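Local coordinates for endopolygalacturonase (PDB 1KCD), which probably hydrolyses the alpha-1,4 links between galacturonosyl units of polygalacturonate, the activity of its glycoside hydrolase family, 28, at residues His95-Phe100 and Asn116-Ala121; Asn151-Asp156 and Asn171-Ile176; Ser201-Lys206 and Lys228-Ala233. All coordinates share one frame; numbering follows the deposited sequence.

How the interactions relate
All three contacts join segments from neighbouring turns of one parallel beta-helix. Interactions 1 and 2 are buried and adjoin, with centres 10 Å apart and a probable hydrogen bond from Ala121 N to Asp153 O (2.8 Å). Interaction 3 is only partly buried and meets interaction 2 in the salt bridge of Asp174 OD2 and Lys228 NZ, also 2.8 Å. The chemistry changes along the row. In interaction 1, prolines pack together and a bridging water links the backbones; interaction 2 is dense in carboxylates and amides, and interaction 3 brings a lysine and a serine to sugar carboxylates. GTK touches all three, whereas GTR is bound by interactions 2 and 3.

Interaction 1: His95-Phe100 and Asn116-Ala121. With GTK (beta-D-galactofuranuronic acid), chain B.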
loop_
_atom_site.group_PDB
_atom_site.type_symbol
_atom_site.label_atom_id
_atom_site.label_comp_id
_atom_site.label_asym_id
_atom_site.label_seq_id
_atom_site.Cartn_x
_atom_site.Cartn_y
_atom_site.Cartn_z
ATOM N N HIS A 95 6.922 -10.472 17.992
ATOM C CA HIS A 95 6.382 -10.978 16.741
ATOM C C HIS A 95 5.113 -10.224 16.395
ATOM O O HIS A 95 4.227 -10.005 17.236
ATOM C CB HIS A 95 6.135 -12.490 16.911
ATOM C CG HIS A 95 5.354 -13.104 15.805
ATOM N ND1 HIS A 95 5.922 -13.511 14.610
ATOM C CD2 HIS A 95 4.023 -13.391 15.714
ATOM C CE1 HIS A 95 4.962 -14.015 13.838
ATOM N NE2 HIS A 95 3.793 -13.958 14.505
ATOM N N LYS A 96 5.017 -9.826 15.110
ATOM C CA LYS A 96 3.815 -9.202 14.584
ATOM C C LYS A 96 3.228 -10.086 13.503
ATOM O O LYS A 96 3.875 -10.230 12.465
ATOM C CB LYS A 96 4.116 -7.807 13.998
ATOM C CG LYS A 96 5.117 -6.918 14.793
ATOM C CD LYS A 96 4.575 -6.537 16.149
ATOM C CE LYS A 96 5.443 -5.413 16.800
ATOM N NZ LYS A 96 6.934 -5.709 16.926
ATOM N N PRO A 97 2.063 -10.708 13.656
ATOM C CA PRO A 97 1.494 -11.469 12.527
ATOM C C PRO A 97 1.301 -10.555 11.354
ATOM O O PRO A 97 0.603 -9.551 11.457
ATOM C CB PRO A 97 0.187 -12.015 13.100
ATOM C CG PRO A 97 0.396 -12.039 14.597
ATOM C CD PRO A 97 1.255 -10.816 14.882
ATOM N N HIS A 98 1.885 -10.867 10.208
ATOM C CA HIS A 98 1.767 -9.983 9.037
ATOM C C HIS A 98 1.904 -10.845 7.775
ATOM O O HIS A 98 2.609 -11.870 7.794
ATOM C CB HIS A 98 2.792 -8.860 9.090
ATOM C CG HIS A 98 4.209 -9.311 8.913
ATOM N ND1 HIS A 98 4.907 -9.243 7.723
ATOM C CD2 HIS A 98 5.045 -9.838 9.829
ATOM C CE1 HIS A 98 6.110 -9.724 7.938
ATOM N NE2 HIS A 98 6.237 -10.086 9.181
ATOM N N PRO A 99 1.277 -10.417 6.676
ATOM C CA PRO A 99 0.276 -9.372 6.651
ATOM C C PRO A 99 -0.918 -9.838 7.466
ATOM O O PRO A 99 -1.054 -11.036 7.809
ATOM C CB PRO A 99 -0.067 -9.264 5.151
ATOM C CG PRO A 99 0.137 -10.679 4.669
ATOM C CD PRO A 99 1.383 -11.142 5.403
ATOM N N PHE A 100 -1.848 -8.933 7.783
ATOM C CA PHE A 100 -3.046 -9.337 8.506
ATOM C C PHE A 100 -4.000 -10.080 7.561
ATOM O O PHE A 100 -4.402 -11.230 7.818
ATOM C CB PHE A 100 -3.635 -8.085 9.172
ATOM C CG PHE A 100 -4.889 -8.309 9.993
ATOM C CD1 PHE A 100 -5.271 -9.544 10.517
ATOM C CD2 PHE A 100 -5.708 -7.219 10.211
ATOM C CE1 PHE A 100 -6.472 -9.658 11.241
ATOM C CE2 PHE A 100 -6.864 -7.322 10.978
ATOM C CZ PHE A 100 -7.242 -8.547 11.467
ATOM N N ASN A 116 -6.589 -1.774 13.456
ATOM C CA ASN A 116 -5.436 -2.151 14.285
ATOM C C ASN A 116 -4.781 -3.466 13.865
ATOM O O ASN A 116 -4.677 -4.427 14.614
ATOM C CB ASN A 116 -5.882 -2.183 15.752
ATOM C CG ASN A 116 -6.366 -0.805 16.157
ATOM O OD1 ASN A 116 -5.920 0.232 15.606
ATOM N ND2 ASN A 116 -7.298 -0.780 17.124
ATOM N N SER A 117 -4.271 -3.462 12.602
ATOM C CA SER A 117 -3.416 -4.568 12.197
ATOM C C SER A 117 -2.154 -4.634 13.063
ATOM O O SER A 117 -1.590 -3.595 13.443
ATOM C CB SER A 117 -3.056 -4.435 10.731
ATOM O OG SER A 117 -2.323 -3.228 10.475
ATOM N N PRO A 118 -1.645 -5.817 13.354
ATOM C CA PRO A 118 -0.365 -5.912 14.080
ATOM C C PRO A 118 0.762 -5.197 13.349
ATOM O O PRO A 118 1.567 -4.544 14.049
ATOM C CB PRO A 118 -0.145 -7.422 14.211
ATOM C CG PRO A 118 -1.578 -8.001 14.248
ATOM C CD PRO A 118 -2.316 -7.155 13.226
ATOM N N ALA A 119 0.830 -5.369 12.044
ATOM C CA ALA A 119 1.834 -4.638 11.237
ATOM C C ALA A 119 1.226 -4.478 9.862
ATOM O O ALA A 119 0.175 -3.810 9.780
ATOM C CB ALA A 119 3.169 -5.330 11.288
ATOM N N GLN A 120 1.773 -5.007 8.793
ATOM C CA GLN A 120 1.259 -4.692 7.460
ATOM C C GLN A 120 -0.185 -5.188 7.359
ATOM O O GLN A 120 -0.498 -6.328 7.774
ATOM C CB GLN A 120 2.091 -5.382 6.405
ATOM C CG GLN A 120 3.525 -4.795 6.347
ATOM C CD GLN A 120 4.479 -5.570 7.231
ATOM O OE1 GLN A 120 4.156 -6.165 8.232
ATOM N NE2 GLN A 120 5.775 -5.524 6.891
ATOM N N ALA A 121 -1.073 -4.356 6.829
ATOM C CA ALA A 121 -2.513 -4.611 6.943
ATOM C C ALA A 121 -3.037 -5.522 5.850
ATOM O O ALA A 121 -3.456 -6.667 6.128
ATOM C CB ALA A 121 -3.284 -3.296 7.007
HETATM C C1 GTK B . 6.757 -3.274 4.317
HETATM O O1 GTK B . 6.796 -4.656 3.985
HETATM C C2 GTK B . 7.277 -2.966 5.693
HETATM O O2 GTK B . 6.799 -1.654 6.074
HETATM C C3 GTK B . 8.791 -2.798 5.432
HETATM O O3 GTK B . 9.420 -4.022 5.783
HETATM C C4 GTK B . 8.907 -2.627 3.912
HETATM O O4 GTK B . 7.595 -2.643 3.367
HETATM C C5 GTK B . 9.749 -1.445 3.441
HETATM O O5 GTK B . 8.927 -0.298 3.592
HETATM C C6 GTK B . 10.283 -1.440 2.040
HETATM O O6B GTK B . 11.153 -2.414 1.774
HETATM O O6A GTK B . 9.948 -0.648 1.178
HETATM O O HOH W 1 -0.512 -7.215 10.422
#
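Phe100 N donates to Gln120 O (2.9 Å) in the plane of that carbonyl and makes a second, weak bond to Ala121 O, drawing together two loops that contain no regular strand. Between the loops, the backbones are also joined through a water, which donates to Pro97 O and Gln120 O and accepts from Ala119 N, with each bond 2.8 Å long. Gln120 O thus accepts hydrogen bonds from both Phe100 N and the water.

The side chains of Pro97 and Pro118 are apolar where they meet. Their rings cross at about a right angle, CD of the former 3.7 Å from CB of the latter. Beside them, Lys96 CB rests on Ala119 CB (3.8 Å), while the lysine chain bends away so that NZ binds Thr94 O and Asp86. At the end of the segment, Phe100 CD2 lies 3.9 Å from Ser117 CB, and the Phe100 ring stands edge-to-face with Phe51.

Gln120 runs alongside His98, pointing the same way, with amide and imidazole planes 22° apart. Its OE1 comes within 3.1 Å of His98 CB; the approach to ND1 has too poor an angle for a hydrogen bond. A bend at chi2 (93°) turns the amide so that NE2 faces the sugar, donating to GTK O1 (3.2 Å, 160°). Replacing Gln120 by an alanine would probably leave that O1 without its amide donor and open a gap beside the His98 imidazole.

The two loops lead directly into strands 101-104 and 122-127, which are neighbours in a parallel sheet. Such stacking of turn on turn is characteristic of the right-handed parallel beta-helix of family 28, and here its Gln120 edge borders the galacturonate-binding cleft.

Interaction 2: Asn151-Asp156 and Asn171-Ile176; sequences NTDGFD and NQDDCI. With GTK (beta-D-galactofuranuronic acid), chain B; GTR (beta-D-galactopyranuronic acid), chain C.
Asn171 reaches across to Thr152: its ND2 donates to Thr152 O (2.8 Å) from above the carbonyl plane, 45° out of it. The same ND2 also donates to Asp174 O, so one amide nitrogen ties its own segment to the other. Gln172 grips the threonine hydroxyl twice. Its backbone N donates to Thr152 OG1 (2.9 Å), and that hydroxyl donates in turn to Gln172 OE1 (2.7 Å).

Asp173 lies side by side with Asp153, their carboxylate planes 10° apart and Asp173 OD2 3.4 Å from Asp153 OD1, two acceptors facing one another. Asp173 turns its carboxylate toward the sugars because chi1 (-157°) sets CG roughly opposite the backbone N; OD1 is 2.7 Å from GTR O4, and OD2 accepts from Asp174 N. Close by, Asn151 ND2 bridges the sugars, donating to both GTR O3 and GTK O2.

Asp174 O accepts from Gly154 N (3.0 Å) nearly along the C=O axis, while its carboxylate is held by Ser198, Arg226 and Lys228. Cys175 O takes Phe155 N (3.1 Å) and also sits against Gly154 CA, where a CB would clash; its sulfur is in a disulfide with Cys191. At Ile176 the segments become a parallel bridge with Phe155, CG1 lying 4.1 Å from Phe155 CB.

From here strands 155-158 and 176-179 run on as neighbours, flanked by strands 122-127 and 197-202. Phe155 packs against strand 162-170, and Ile176 touches both that strand and strand 184-187.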
loop_
_atom_site.group_PDB
_atom_site.type_symbol
_atom_site.label_atom_id
_atom_site.label_comp_id
_atom_site.label_asym_id
_atom_site.label_seq_id
_atom_site.Cartn_x
_atom_site.Cartn_y
_atom_site.Cartn_z
ATOM N N ASN A 151 5.456 -0.203 10.678
ATOM C CA ASN A 151 5.314 -1.135 9.547
ATOM C C ASN A 151 3.868 -1.537 9.297
ATOM O O ASN A 151 3.590 -2.651 8.843
ATOM C CB ASN A 151 6.191 -2.409 9.682
ATOM C CG ASN A 151 7.658 -2.049 9.736
ATOM O OD1 ASN A 151 8.336 -2.363 10.720
ATOM N ND2 ASN A 151 8.176 -1.468 8.671
ATOM N N THR A 152 2.979 -0.559 9.552
ATOM C CA THR A 152 1.536 -0.773 9.412
ATOM C C THR A 152 1.037 -0.378 8.029
ATOM O O THR A 152 0.046 0.336 7.865
ATOM C CB THR A 152 0.782 -0.005 10.521
ATOM O OG1 THR A 152 1.393 1.287 10.642
ATOM C CG2 THR A 152 0.889 -0.733 11.863
ATOM N N ASP A 153 1.711 -0.889 6.995
ATOM C CA ASP A 153 1.350 -0.559 5.632
ATOM C C ASP A 153 -0.129 -0.781 5.373
ATOM O O ASP A 153 -0.713 -1.780 5.789
ATOM C CB ASP A 153 2.086 -1.466 4.619
ATOM C CG ASP A 153 3.611 -1.423 4.647
ATOM O OD1 ASP A 153 4.147 -1.208 5.745
ATOM O OD2 ASP A 153 4.246 -1.657 3.601
ATOM N N GLY A 154 -0.747 0.137 4.609
ATOM C CA GLY A 154 -2.174 -0.057 4.290
ATOM C C GLY A 154 -2.334 -1.196 3.303
ATOM O O GLY A 154 -3.023 -2.202 3.589
ATOM N N PHE A 155 -1.722 -1.074 2.135
ATOM C CA PHE A 155 -1.814 -2.055 1.077
ATOM C C PHE A 155 -0.410 -2.349 0.555
ATOM O O PHE A 155 0.262 -1.409 0.125
ATOM C CB PHE A 155 -2.640 -1.525 -0.105
ATOM C CG PHE A 155 -4.021 -1.045 0.286
ATOM C CD1 PHE A 155 -5.076 -2.001 0.256
ATOM C CD2 PHE A 155 -4.260 0.251 0.677
ATOM C CE1 PHE A 155 -6.364 -1.565 0.603
ATOM C CE2 PHE A 155 -5.527 0.638 1.041
ATOM C CZ PHE A 155 -6.591 -0.261 1.038
ATOM N N ASP A 156 -0.033 -3.615 0.566
ATOM C CA ASP A 156 1.225 -4.048 -0.088
ATOM C C ASP A 156 0.828 -4.835 -1.312
ATOM O O ASP A 156 0.146 -5.862 -1.163
ATOM C CB ASP A 156 2.067 -4.889 0.859
ATOM C CG ASP A 156 2.588 -4.039 2.022
ATOM O OD1 ASP A 156 3.016 -2.877 1.760
ATOM O OD2 ASP A 156 2.602 -4.580 3.147
ATOM N N ASN A 171 -2.134 5.355 9.356
ATOM C CA ASN A 171 -1.178 4.345 9.763
ATOM C C ASN A 171 0.183 4.972 10.046
ATOM O O ASN A 171 0.272 6.199 10.299
ATOM C CB ASN A 171 -1.089 3.234 8.690
ATOM C CG ASN A 171 -0.431 3.773 7.435
ATOM O OD1 ASN A 171 -0.289 4.969 7.239
ATOM N ND2 ASN A 171 0.031 2.826 6.580
ATOM N N GLN A 172 1.228 4.115 10.049
ATOM C CA GLN A 172 2.566 4.546 10.420
ATOM C C GLN A 172 3.602 4.126 9.393
ATOM O O GLN A 172 4.788 4.214 9.693
ATOM C CB GLN A 172 2.967 4.033 11.818
ATOM C CG GLN A 172 2.066 4.559 12.934
ATOM C CD GLN A 172 0.747 3.803 13.044
ATOM O OE1 GLN A 172 0.674 2.565 12.904
ATOM N NE2 GLN A 172 -0.346 4.498 13.292
ATOM N N ASP A 173 3.186 3.647 8.217
ATOM C CA ASP A 173 4.178 3.296 7.206
ATOM C C ASP A 173 3.523 3.560 5.848
ATOM O O ASP A 173 2.571 4.381 5.774
ATOM C CB ASP A 173 4.656 1.826 7.331
ATOM C CG ASP A 173 6.025 1.614 6.704
ATOM O OD1 ASP A 173 7.045 1.574 7.441
ATOM O OD2 ASP A 173 6.138 1.537 5.458
ATOM N N ASP A 174 4.012 2.950 4.770
ATOM C CA ASP A 174 3.441 3.298 3.453
ATOM C C ASP A 174 1.932 3.178 3.448
ATOM O O ASP A 174 1.365 2.187 3.916
ATOM C CB ASP A 174 4.054 2.365 2.387
ATOM C CG ASP A 174 5.507 2.694 2.143
ATOM O OD1 ASP A 174 5.825 3.911 2.017
ATOM O OD2 ASP A 174 6.313 1.734 2.014
ATOM N N CYS A 175 1.279 4.158 2.857
ATOM C CA CYS A 175 -0.151 4.053 2.602
ATOM C C CYS A 175 -0.439 2.862 1.685
ATOM O O CYS A 175 -1.272 2.010 1.916
ATOM C CB CYS A 175 -0.608 5.410 2.040
ATOM S SG CYS A 175 -2.417 5.460 1.839
ATOM N N ILE A 176 0.323 2.843 0.581
ATOM C CA ILE A 176 0.423 1.722 -0.350
ATOM C C ILE A 176 1.897 1.578 -0.677
ATOM O O ILE A 176 2.617 2.598 -0.779
ATOM C CB ILE A 176 -0.384 1.931 -1.630
ATOM C CG1 ILE A 176 -0.245 0.744 -2.582
ATOM C CG2 ILE A 176 -0.054 3.274 -2.312
ATOM C CD1 ILE A 176 -1.244 0.727 -3.733
HETATM C C1 GTK B . 6.757 -3.274 4.317
HETATM O O1 GTK B . 6.796 -4.656 3.985
HETATM C C2 GTK B . 7.277 -2.966 5.693
HETATM O O2 GTK B . 6.799 -1.654 6.074
HETATM C C3 GTK B . 8.791 -2.798 5.432
HETATM O O3 GTK B . 9.420 -4.022 5.783
HETATM C C4 GTK B . 8.907 -2.627 3.912
HETATM O O4 GTK B . 7.595 -2.643 3.367
HETATM C C5 GTK B . 9.749 -1.445 3.441
HETATM O O5 GTK B . 8.927 -0.298 3.592
HETATM C C6 GTK B . 10.283 -1.440 2.040
HETATM O O6B GTK B . 11.153 -2.414 1.774
HETATM O O6A GTK B . 9.948 -0.648 1.178
HETATM C C1 GTR C . 11.056 2.947 8.384
HETATM C C2 GTR C . 10.746 1.459 8.693
HETATM C C3 GTR C . 11.299 0.670 7.635
HETATM C C4 GTR C . 10.656 0.994 6.212
HETATM C C5 GTR C . 10.853 2.519 6.064
HETATM C C6 GTR C . 10.152 3.007 4.806
HETATM O O1 GTR C . 10.441 3.759 9.362
HETATM O O2 GTR C . 11.407 1.131 9.955
HETATM O O3 GTR C . 11.008 -0.763 7.859
HETATM O O4 GTR C . 9.236 0.650 6.209
HETATM O O5 GTR C . 10.307 3.228 7.191
HETATM O O6A GTR C . 9.130 3.726 4.846
HETATM O O6B GTR C . 10.648 2.653 3.724
#

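Interaction 3: Ser201-Lys206 and Lys228-Ala233; sequences SIATGK and KAQRTA. With GTK (beta-D-galactofuranuronic acid), chain B; GTR (beta-D-galactopyranuronic acid), chain C.
A parallel beta bridge between Ile202 and Ala229 joins the ends of strands 197-202 and 226-230, adjacent turns of the right-handed parallel beta-helix that carry part of the galacturonate site. The register rests on two bonds: Ile202 N donates to Lys228 O, and Gln230 N to Ile202 O in the carbonyl plane, each 2.9 Å. On one face Ile202 CB packs against Ala229 CB at 3.9 Å.

Toward the cleft, Lys228 stretches out beyond CG, carrying NZ past Ser201 to O6B of GTR (2.9 Å). The ammonium also salt-bridges Asp174, so carboxylates of both protein and sugar gather round it. Ser201 OG donates to GTK O6B (2.7 Å). A water alternates with GTK O6A, so the bonds of Ser201 N and Lys228 NZ to O6A belong to the copy with the sugar present. Gln230 positions the Ser201 hydroxyl: NE2 donates to OG almost straight (172°), with the oxygen in the amide plane. Beyond the strands each segment makes a beta turn, and Ala233 CB lies 3.6 Å from Ile202 O. A second water ties down the other end of the Gln230 amide, accepting from Thr204 N and donating to Gln230 OE1 at 2.6 Å.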
loop_
_atom_site.group_PDB
_atom_site.type_symbol
_atom_site.label_atom_id
_atom_site.label_comp_id
_atom_site.label_asym_id
_atom_site.label_seq_id
_atom_site.Cartn_x
_atom_site.Cartn_y
_atom_site.Cartn_z
ATOM N N SER A 201 9.881 -0.885 -1.668
ATOM C CA SER A 201 11.191 -0.942 -2.313
ATOM C C SER A 201 11.257 -2.055 -3.347
ATOM O O SER A 201 10.776 -3.179 -3.170
ATOM C CB SER A 201 12.292 -1.152 -1.250
ATOM O OG SER A 201 12.245 -2.463 -0.708
ATOM N N ILE A 202 11.861 -1.720 -4.461
ATOM C CA ILE A 202 12.046 -2.645 -5.569
ATOM C C ILE A 202 13.223 -3.557 -5.283
ATOM O O ILE A 202 14.333 -3.051 -5.022
ATOM C CB ILE A 202 12.232 -1.876 -6.907
ATOM C CG1 ILE A 202 11.023 -0.969 -7.184
ATOM C CG2 ILE A 202 12.540 -2.832 -8.062
ATOM C CD1 ILE A 202 9.755 -1.782 -7.502
ATOM N N ALA A 203 12.939 -4.867 -5.294
ATOM C CA ALA A 203 13.946 -5.879 -5.047
ATOM C C ALA A 203 14.368 -6.555 -6.338
ATOM O O ALA A 203 13.715 -6.430 -7.401
ATOM C CB ALA A 203 13.317 -6.930 -4.095
ATOM N N THR A 204 15.444 -7.336 -6.251
ATOM C CA THR A 204 15.902 -8.092 -7.417
ATOM C C THR A 204 14.777 -8.902 -8.025
ATOM O O THR A 204 13.997 -9.574 -7.351
ATOM C CB THR A 204 17.030 -9.032 -6.968
ATOM O OG1 THR A 204 18.111 -8.112 -6.715
ATOM C CG2 THR A 204 17.446 -10.081 -7.994
ATOM N N GLY A 205 14.681 -8.839 -9.355
ATOM C CA GLY A 205 13.737 -9.645 -10.113
ATOM C C GLY A 205 12.356 -9.038 -10.150
ATOM O O GLY A 205 11.469 -9.696 -10.736
ATOM N N LYS A 206 12.122 -7.859 -9.546
ATOM C CA LYS A 206 10.769 -7.321 -9.498
ATOM C C LYS A 206 10.617 -6.184 -10.502
ATOM O O LYS A 206 11.568 -5.456 -10.779
ATOM C CB LYS A 206 10.472 -6.822 -8.088
ATOM C CG LYS A 206 10.636 -7.911 -7.046
ATOM C CD LYS A 206 9.728 -9.100 -7.276
ATOM C CE LYS A 206 9.924 -10.101 -6.097
ATOM N NZ LYS A 206 9.290 -11.388 -6.497
ATOM N N LYS A 228 11.185 3.875 -4.617
ATOM C CA LYS A 228 12.386 3.420 -3.918
ATOM C C LYS A 228 12.823 2.093 -4.468
ATOM O O LYS A 228 12.024 1.173 -4.575
ATOM C CB LYS A 228 12.098 3.269 -2.400
ATOM C CG LYS A 228 10.684 2.870 -1.951
ATOM C CD LYS A 228 10.618 2.632 -0.429
ATOM C CE LYS A 228 9.141 2.448 0.015
ATOM N NZ LYS A 228 9.055 1.920 1.359
ATOM N N ALA A 229 14.099 2.000 -4.808
ATOM C CA ALA A 229 14.667 0.743 -5.227
ATOM C C ALA A 229 15.859 0.429 -4.358
ATOM O O ALA A 229 16.684 1.296 -4.055
ATOM C CB ALA A 229 15.119 0.753 -6.695
ATOM N N GLN A 230 15.915 -0.854 -3.936
ATOM C CA GLN A 230 17.075 -1.280 -3.167
ATOM C C GLN A 230 18.355 -1.047 -3.962
ATOM O O GLN A 230 18.440 -1.407 -5.145
ATOM C CB GLN A 230 16.926 -2.793 -2.859
ATOM C CG GLN A 230 15.736 -3.023 -1.919
ATOM C CD GLN A 230 15.310 -4.452 -1.715
ATOM O OE1 GLN A 230 16.122 -5.374 -1.871
ATOM N NE2 GLN A 230 14.062 -4.663 -1.298
ATOM N N ARG A 231 19.355 -0.448 -3.299
ATOM C CA ARG A 231 20.633 -0.184 -3.991
ATOM C C ARG A 231 21.159 -1.424 -4.629
ATOM O O ARG A 231 21.777 -1.336 -5.690
ATOM C CB ARG A 231 21.617 0.303 -2.928
ATOM C CG ARG A 231 22.992 0.603 -3.510
ATOM C CD ARG A 231 23.942 1.021 -2.410
ATOM N NE ARG A 231 23.719 2.384 -1.939
ATOM C CZ ARG A 231 23.291 2.706 -0.722
ATOM N NH1 ARG A 231 22.969 1.787 0.188
ATOM N NH2 ARG A 231 23.146 4.002 -0.362
ATOM N N THR A 232 20.988 -2.604 -4.000
ATOM C CA THR A 232 21.599 -3.827 -4.502
ATOM C C THR A 232 20.746 -4.586 -5.519
ATOM O O THR A 232 21.220 -5.602 -6.040
ATOM C CB THR A 232 21.877 -4.780 -3.344
ATOM O OG1 THR A 232 20.620 -4.995 -2.662
ATOM C CG2 THR A 232 22.890 -4.184 -2.391
ATOM N N ALA A 233 19.555 -4.090 -5.813
ATOM C CA ALA A 233 18.676 -4.862 -6.713
ATOM C C ALA A 233 19.178 -4.942 -8.144
ATOM O O ALA A 233 19.676 -3.960 -8.731
ATOM C CB ALA A 233 17.266 -4.202 -6.726
HETATM C C1 GTK B . 6.757 -3.274 4.317
HETATM O O1 GTK B . 6.796 -4.656 3.985
HETATM C C2 GTK B . 7.277 -2.966 5.693
HETATM O O2 GTK B . 6.799 -1.654 6.074
HETATM C C3 GTK B . 8.791 -2.798 5.432
HETATM O O3 GTK B . 9.420 -4.022 5.783
HETATM C C4 GTK B . 8.907 -2.627 3.912
HETATM O O4 GTK B . 7.595 -2.643 3.367
HETATM C C5 GTK B . 9.749 -1.445 3.441
HETATM O O5 GTK B . 8.927 -0.298 3.592
HETATM C C6 GTK B . 10.283 -1.440 2.040
HETATM O O6B GTK B . 11.153 -2.414 1.774
HETATM O O6A GTK B . 9.948 -0.648 1.178
HETATM C C1 GTR C . 11.056 2.947 8.384
HETATM C C2 GTR C . 10.746 1.459 8.693
HETATM C C3 GTR C . 11.299 0.670 7.635
HETATM C C4 GTR C . 10.656 0.994 6.212
HETATM C C5 GTR C . 10.853 2.519 6.064
HETATM C C6 GTR C . 10.152 3.007 4.806
HETATM O O1 GTR C . 10.441 3.759 9.362
HETATM O O2 GTR C . 11.407 1.131 9.955
HETATM O O3 GTR C . 11.008 -0.763 7.859
HETATM O O4 GTR C . 9.236 0.650 6.209
HETATM O O5 GTR C . 10.307 3.228 7.191
HETATM O O6A GTR C . 9.130 3.726 4.846
HETATM O O6B GTR C . 10.648 2.653 3.724
HETATM O O HOH W 2 9.851 -0.979 1.102
HETATM O O HOH W 3 16.864 -7.154 -3.688
#